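Local structure of serine protease pet (Escherichia coli, 4OM9) at residues I93-R106 against T243-F257. The protein is a secreted autotransporter enterotoxin of enteroaggregative strains that acts as a serine protease, probably cutting host alpha-fodrin. Numbering follows the deposited sequence.
Sequences INRMTTGNDFSIQR and TPFDSKTTNELKQLF
The carbonyl oxygen of Asp246, which borders the Phe102 ring, is gripped twice by Thr250: its OG1 (2.6 Å) and backbone N reach Asp246 O from opposite faces of the carbonyl plane. That fixes the hydroxyl near the ring plane, with Thr250 OG1 3.2 Å from Phe102 CZ. Asp246 CB sits over the ring centre in a CH-pi contact, 3.6 Å from the Phe102 centroid, and Phe102 meets Phe245 in an offset edge-to-face pair, planes at 85°. Asp246 is also the N-cap of helix 247-255: OD1 accepts from Thr249 N, OD2 from the Thr249 hydroxyl.

This helix follows the last strand of the second barrel and lies against the hairpin of strands 88-97 and 102-107 in the first, as the C-terminal helix does in chymotrypsin-like proteases of this clan. At the turn, Thr243 OG1 donates to Asn100 O (2.9 Å), and a water joins Asn100 ND2 to Pro244 O; Lys190 NZ binds Asn100 OD1. Asp101 OD1 accepts from the backbone N of His72 and OD2 bonds His229 ND1; by family resemblance Asp101 is probably the triad aspartate.

Leu253 lies on the face of the hairpin, its CD1 4.0 Å from Met96 CG and its CB 3.6 Å from Ile104 CG2. Met96, bent at chi3 (63°), puts CE against Thr249 CG2. At the far end Arg106 bends at chi2 (87°) over Phe257, placing CD 3.7 Å above the ring centre and the guanidinium nearly parallel in an off-centre cation-pi stack, CZ 4.3 Å from the centroid. NH1 makes a salt bridge to Asp294 and NH2 a hydrogen bond to the Tyr313 carbonyl oxygen.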
loop_
_atom_site.group_PDB
_atom_site.type_symbol
_atom_site.label_atom_id
_atom_site.label_comp_id
_atom_site.label_asym_id
_atom_site.label_seq_id
_atom_site.Cartn_x
_atom_site.Cartn_y
_atom_site.Cartn_z
ATOM N N ILE A 93 -34.471 3.645 -24.427
ATOM C CA ILE A 93 -35.640 3.093 -25.098
ATOM C C ILE A 93 -36.874 3.937 -24.838
ATOM O O ILE A 93 -37.929 3.669 -25.376
ATOM C CB ILE A 93 -35.911 1.603 -24.689
ATOM C CG1 ILE A 93 -36.033 1.454 -23.171
ATOM C CG2 ILE A 93 -34.837 0.713 -25.253
ATOM C CD1 ILE A 93 -37.470 1.405 -22.678
ATOM N N ASN A 94 -36.726 4.969 -24.017
ATOM C CA ASN A 94 -37.786 5.961 -23.843
ATOM C C ASN A 94 -37.217 7.224 -23.221
ATOM O O ASN A 94 -36.089 7.225 -22.677
ATOM C CB ASN A 94 -38.919 5.416 -22.972
ATOM C CG ASN A 94 -40.286 6.039 -23.313
ATOM O OD1 ASN A 94 -40.373 7.184 -23.761
ATOM N ND2 ASN A 94 -41.348 5.288 -23.073
ATOM N N ARG A 95 -37.993 8.299 -23.297
ATOM C CA ARG A 95 -37.573 9.565 -22.709
ATOM C C ARG A 95 -38.704 10.577 -22.654
ATOM O O ARG A 95 -39.734 10.431 -23.326
ATOM C CB ARG A 95 -36.391 10.171 -23.479
ATOM C CG ARG A 95 -36.671 10.472 -24.942
ATOM C CD ARG A 95 -35.644 11.451 -25.511
ATOM N NE ARG A 95 -36.008 11.817 -26.877
ATOM C CZ ARG A 95 -35.478 12.818 -27.573
ATOM N NH1 ARG A 95 -34.531 13.594 -27.048
ATOM N NH2 ARG A 95 -35.904 13.039 -28.809
ATOM N N MET A 96 -38.504 11.578 -21.806
ATOM C CA MET A 96 -39.353 12.748 -21.757
ATOM C C MET A 96 -38.467 13.992 -21.831
ATOM O O MET A 96 -37.303 14.005 -21.417
ATOM C CB MET A 96 -40.228 12.764 -20.497
ATOM C CG MET A 96 -41.592 12.098 -20.666
ATOM S SD MET A 96 -42.597 12.109 -19.158
ATOM C CE MET A 96 -42.820 13.850 -18.935
ATOM N N THR A 97 -39.060 15.048 -22.352
ATOM C CA THR A 97 -38.320 16.140 -22.923
ATOM C C THR A 97 -39.102 17.400 -22.643
ATOM O O THR A 97 -40.333 17.379 -22.633
ATOM C CB THR A 97 -38.099 15.897 -24.427
ATOM O OG1 THR A 97 -36.745 15.458 -24.637
ATOM C CG2 THR A 97 -38.405 17.117 -25.250
ATOM N N THR A 98 -38.380 18.481 -22.368
ATOM C CA THR A 98 -38.987 19.684 -21.837
ATOM C C THR A 98 -38.548 20.866 -22.688
ATOM O O THR A 98 -37.469 20.822 -23.280
ATOM C CB THR A 98 -38.580 19.854 -20.355
ATOM O OG1 THR A 98 -39.736 20.042 -19.534
ATOM C CG2 THR A 98 -37.588 20.988 -20.157
ATOM N N GLY A 99 -39.379 21.904 -22.778
ATOM C CA GLY A 99 -39.066 23.083 -23.573
ATOM C C GLY A 99 -37.726 23.725 -23.207
ATOM O O GLY A 99 -37.066 24.365 -24.032
ATOM N N ASN A 100 -37.322 23.543 -21.958
ATOM C CA ASN A 100 -36.037 24.020 -21.487
ATOM C C ASN A 100 -34.876 23.051 -21.829
ATOM O O ASN A 100 -33.760 23.227 -21.314
ATOM C CB ASN A 100 -36.100 24.256 -19.973
ATOM C CG ASN A 100 -35.117 25.328 -19.496
ATOM O OD1 ASN A 100 -34.887 26.344 -20.171
ATOM N ND2 ASN A 100 -34.542 25.101 -18.318
ATOM N N ASP A 101 -35.166 22.044 -22.673
ATOM C CA ASP A 101 -34.157 21.162 -23.297
ATOM C C ASP A 101 -33.751 20.041 -22.341
ATOM O O ASP A 101 -32.728 19.371 -22.521
ATOM C CB ASP A 101 -32.927 21.974 -23.761
ATOM C CG ASP A 101 -31.912 21.150 -24.552
ATOM O OD1 ASP A 101 -32.300 20.200 -25.253
ATOM O OD2 ASP A 101 -30.699 21.470 -24.479
ATOM N N PHE A 102 -34.579 19.814 -21.328
ATOM C CA PHE A 102 -34.289 18.771 -20.369
ATOM C C PHE A 102 -34.676 17.412 -20.954
ATOM O O PHE A 102 -35.669 17.297 -21.681
ATOM C CB PHE A 102 -35.019 19.028 -19.053
ATOM C CG PHE A 102 -34.853 17.927 -18.057
ATOM C CD1 PHE A 102 -33.669 17.797 -17.332
ATOM C CD2 PHE A 102 -35.871 16.999 -17.860
ATOM C CE1 PHE A 102 -33.506 16.774 -16.418
ATOM C CE2 PHE A 102 -35.724 15.958 -16.947
ATOM C CZ PHE A 102 -34.536 15.834 -16.227
ATOM N N SER A 103 -33.891 16.384 -20.628
ATOM C CA SER A 103 -34.200 15.031 -21.058
ATOM C C SER A 103 -33.934 14.000 -19.968
ATOM O O SER A 103 -32.811 13.860 -19.503
ATOM C CB SER A 103 -33.404 14.669 -22.309
ATOM O OG SER A 103 -33.722 13.341 -22.727
ATOM N N ILE A 104 -34.988 13.290 -19.568
ATOM C CA ILE A 104 -34.876 12.129 -18.686
ATOM C C ILE A 104 -35.092 10.869 -19.519
ATOM O O ILE A 104 -36.081 10.730 -20.259
ATOM C CB ILE A 104 -35.867 12.177 -17.506
ATOM C CG1 ILE A 104 -35.820 10.875 -16.704
ATOM C CG2 ILE A 104 -37.260 12.391 -17.989
ATOM C CD1 ILE A 104 -34.494 10.609 -16.014
ATOM N N GLN A 105 -34.129 9.967 -19.403
ATOM C CA GLN A 105 -34.017 8.808 -20.258
ATOM C C GLN A 105 -34.273 7.518 -19.490
ATOM O O GLN A 105 -33.869 7.379 -18.323
ATOM C CB GLN A 105 -32.621 8.734 -20.892
ATOM C CG GLN A 105 -32.264 9.838 -21.883
ATOM C CD GLN A 105 -30.823 9.696 -22.360
ATOM O OE1 GLN A 105 -29.885 9.746 -21.561
ATOM N NE2 GLN A 105 -30.643 9.488 -23.658
ATOM N N ARG A 106 -34.945 6.576 -20.157
ATOM C CA ARG A 106 -35.060 5.215 -19.668
ATOM C C ARG A 106 -34.158 4.332 -20.517
ATOM O O ARG A 106 -34.348 4.225 -21.734
ATOM C CB ARG A 106 -36.517 4.714 -19.734
ATOM C CG ARG A 106 -36.689 3.199 -19.491
ATOM C CD ARG A 106 -36.819 2.833 -17.998
ATOM N NE ARG A 106 -36.790 1.384 -17.810
ATOM C CZ ARG A 106 -37.170 0.731 -16.712
ATOM N NH1 ARG A 106 -37.627 1.384 -15.651
ATOM N NH2 ARG A 106 -37.083 -0.602 -16.679
ATOM N N THR A 243 -29.079 23.378 -18.412
ATOM C CA THR A 243 -30.485 23.063 -18.171
ATOM C C THR A 243 -30.608 22.490 -16.771
ATOM O O THR A 243 -30.052 21.445 -16.486
ATOM C CB THR A 243 -31.032 22.069 -19.208
ATOM O OG1 THR A 243 -31.081 22.714 -20.485
ATOM C CG2 THR A 243 -32.430 21.573 -18.825
ATOM N N PRO A 244 -31.308 23.203 -15.884
ATOM C CA PRO A 244 -31.452 22.786 -14.487
ATOM C C PRO A 244 -32.153 21.449 -14.387
ATOM O O PRO A 244 -33.177 21.258 -15.064
ATOM C CB PRO A 244 -32.310 23.894 -13.868
ATOM C CG PRO A 244 -32.174 25.062 -14.811
ATOM C CD PRO A 244 -32.049 24.444 -16.167
ATOM N N PHE A 245 -31.634 20.541 -13.565
ATOM C CA PHE A 245 -32.276 19.234 -13.407
ATOM C C PHE A 245 -33.754 19.357 -13.056
ATOM O O PHE A 245 -34.126 20.146 -12.193
ATOM C CB PHE A 245 -31.593 18.391 -12.323
ATOM C CG PHE A 245 -32.397 17.177 -11.934
ATOM C CD1 PHE A 245 -32.357 16.035 -12.711
ATOM C CD2 PHE A 245 -33.225 17.198 -10.822
ATOM C CE1 PHE A 245 -33.112 14.918 -12.371
ATOM C CE2 PHE A 245 -33.969 16.094 -10.476
ATOM C CZ PHE A 245 -33.916 14.950 -11.251
ATOM N N ASP A 246 -34.587 18.539 -13.689
ATOM C CA ASP A 246 -36.046 18.686 -13.554
ATOM C C ASP A 246 -36.695 17.437 -12.940
ATOM O O ASP A 246 -36.921 16.449 -13.624
ATOM C CB ASP A 246 -36.655 19.003 -14.923
ATOM C CG ASP A 246 -38.179 19.098 -14.904
ATOM O OD1 ASP A 246 -38.838 18.874 -13.863
ATOM O OD2 ASP A 246 -38.732 19.410 -15.972
ATOM N N SER A 247 -37.030 17.540 -11.657
ATOM C CA SER A 247 -37.655 16.476 -10.880
ATOM C C SER A 247 -39.012 16.006 -11.396
ATOM O O SER A 247 -39.279 14.810 -11.516
ATOM C CB SER A 247 -37.837 16.951 -9.445
ATOM O OG SER A 247 -36.878 16.350 -8.604
ATOM N N LYS A 248 -39.877 16.972 -11.643
ATOM C CA LYS A 248 -41.233 16.724 -12.071
ATOM C C LYS A 248 -41.287 15.898 -13.347
ATOM O O LYS A 248 -42.009 14.909 -13.420
ATOM C CB LYS A 248 -41.948 18.061 -12.274
ATOM C CG LYS A 248 -43.337 17.954 -12.861
ATOM C CD LYS A 248 -43.886 19.352 -13.151
ATOM C CE LYS A 248 -45.317 19.281 -13.630
ATOM N NZ LYS A 248 -45.467 18.259 -14.715
ATOM N N THR A 249 -40.534 16.308 -14.358
ATOM C CA THR A 249 -40.502 15.584 -15.624
ATOM C C THR A 249 -39.802 14.237 -15.444
ATOM O O THR A 249 -40.208 13.227 -16.017
ATOM C CB THR A 249 -39.787 16.404 -16.715
ATOM O OG1 THR A 249 -40.398 17.698 -16.824
ATOM C CG2 THR A 249 -39.854 15.687 -18.063
ATOM N N THR A 250 -38.737 14.230 -14.643
ATOM C CA THR A 250 -38.058 12.989 -14.302
ATOM C C THR A 250 -39.018 11.985 -13.680
ATOM O O THR A 250 -39.034 10.809 -14.049
ATOM C CB THR A 250 -36.898 13.225 -13.320
ATOM O OG1 THR A 250 -35.912 14.051 -13.949
ATOM C CG2 THR A 250 -36.252 11.888 -12.902
ATOM N N ASN A 251 -39.820 12.455 -12.732
ATOM C CA ASN A 251 -40.681 11.567 -11.973
ATOM C C ASN A 251 -41.834 11.093 -12.818
ATOM O O ASN A 251 -42.333 9.979 -12.647
ATOM C CB ASN A 251 -41.169 12.250 -10.700
ATOM C CG ASN A 251 -40.091 12.290 -9.630
ATOM O OD1 ASN A 251 -39.113 11.533 -9.696
ATOM N ND2 ASN A 251 -40.259 13.161 -8.643
ATOM N N GLU A 252 -42.226 11.914 -13.773
ATOM C CA GLU A 252 -43.291 11.508 -14.672
ATOM C C GLU A 252 -42.791 10.403 -15.595
ATOM O O GLU A 252 -43.500 9.445 -15.855
ATOM C CB GLU A 252 -43.837 12.708 -15.453
ATOM C CG GLU A 252 -44.957 13.411 -14.682
ATOM C CD GLU A 252 -45.148 14.865 -15.076
ATOM O OE1 GLU A 252 -44.520 15.312 -16.059
ATOM O OE2 GLU A 252 -45.927 15.568 -14.391
ATOM N N LEU A 253 -41.558 10.507 -16.068
ATOM C CA LEU A 253 -41.049 9.432 -16.893
ATOM C C LEU A 253 -40.967 8.159 -16.063
ATOM O O LEU A 253 -41.355 7.109 -16.539
ATOM C CB LEU A 253 -39.685 9.757 -17.494
ATOM C CG LEU A 253 -39.280 8.543 -18.337
ATOM C CD1 LEU A 253 -39.999 8.527 -19.694
ATOM C CD2 LEU A 253 -37.773 8.391 -18.486
ATOM N N LYS A 254 -40.501 8.256 -14.818
ATOM C CA LYS A 254 -40.351 7.068 -13.967
ATOM C C LYS A 254 -41.710 6.416 -13.657
ATOM O O LYS A 254 -41.786 5.224 -13.373
ATOM C CB LYS A 254 -39.638 7.412 -12.651
ATOM C CG LYS A 254 -38.135 7.744 -12.756
ATOM C CD LYS A 254 -37.582 8.133 -11.378
ATOM C CE LYS A 254 -36.066 8.349 -11.388
ATOM N NZ LYS A 254 -35.456 8.267 -10.020
ATOM N N GLN A 255 -42.783 7.200 -13.709
ATOM C CA GLN A 255 -44.103 6.663 -13.398
ATOM C C GLN A 255 -44.570 5.730 -14.495
ATOM O O GLN A 255 -45.356 4.821 -14.250
ATOM C CB GLN A 255 -45.117 7.786 -13.184
ATOM C CG GLN A 255 -45.291 8.166 -11.729
ATOM C CD GLN A 255 -45.776 7.002 -10.885
ATOM O OE1 GLN A 255 -46.615 6.207 -11.322
ATOM N NE2 GLN A 255 -45.255 6.893 -9.667
ATOM N N LEU A 256 -44.065 5.942 -15.699
ATOM C CA LEU A 256 -44.436 5.102 -16.826
ATOM C C LEU A 256 -43.962 3.638 -16.673
ATOM O O LEU A 256 -44.355 2.762 -17.450
ATOM C CB LEU A 256 -43.870 5.691 -18.113
ATOM C CG LEU A 256 -44.399 7.065 -18.529
ATOM C CD1 LEU A 256 -43.805 7.426 -19.866
ATOM C CD2 LEU A 256 -45.933 7.078 -18.586
ATOM N N PHE A 257 -43.123 3.362 -15.686
ATOM C CA PHE A 257 -42.558 2.021 -15.592
ATOM C C PHE A 257 -42.868 1.342 -14.272
ATOM O O PHE A 257 -42.218 0.364 -13.907
ATOM C CB PHE A 257 -41.034 2.075 -15.844
ATOM C CG PHE A 257 -40.695 2.399 -17.274
ATOM C CD1 PHE A 257 -40.598 1.381 -18.225
ATOM C CD2 PHE A 257 -40.567 3.725 -17.689
ATOM C CE1 PHE A 257 -40.325 1.668 -19.557
ATOM C CE2 PHE A 257 -40.302 4.031 -19.030
ATOM C CZ PHE A 257 -40.173 3.001 -19.964
HETATM O O HOH W 1 -35.120 22.818 -16.837
#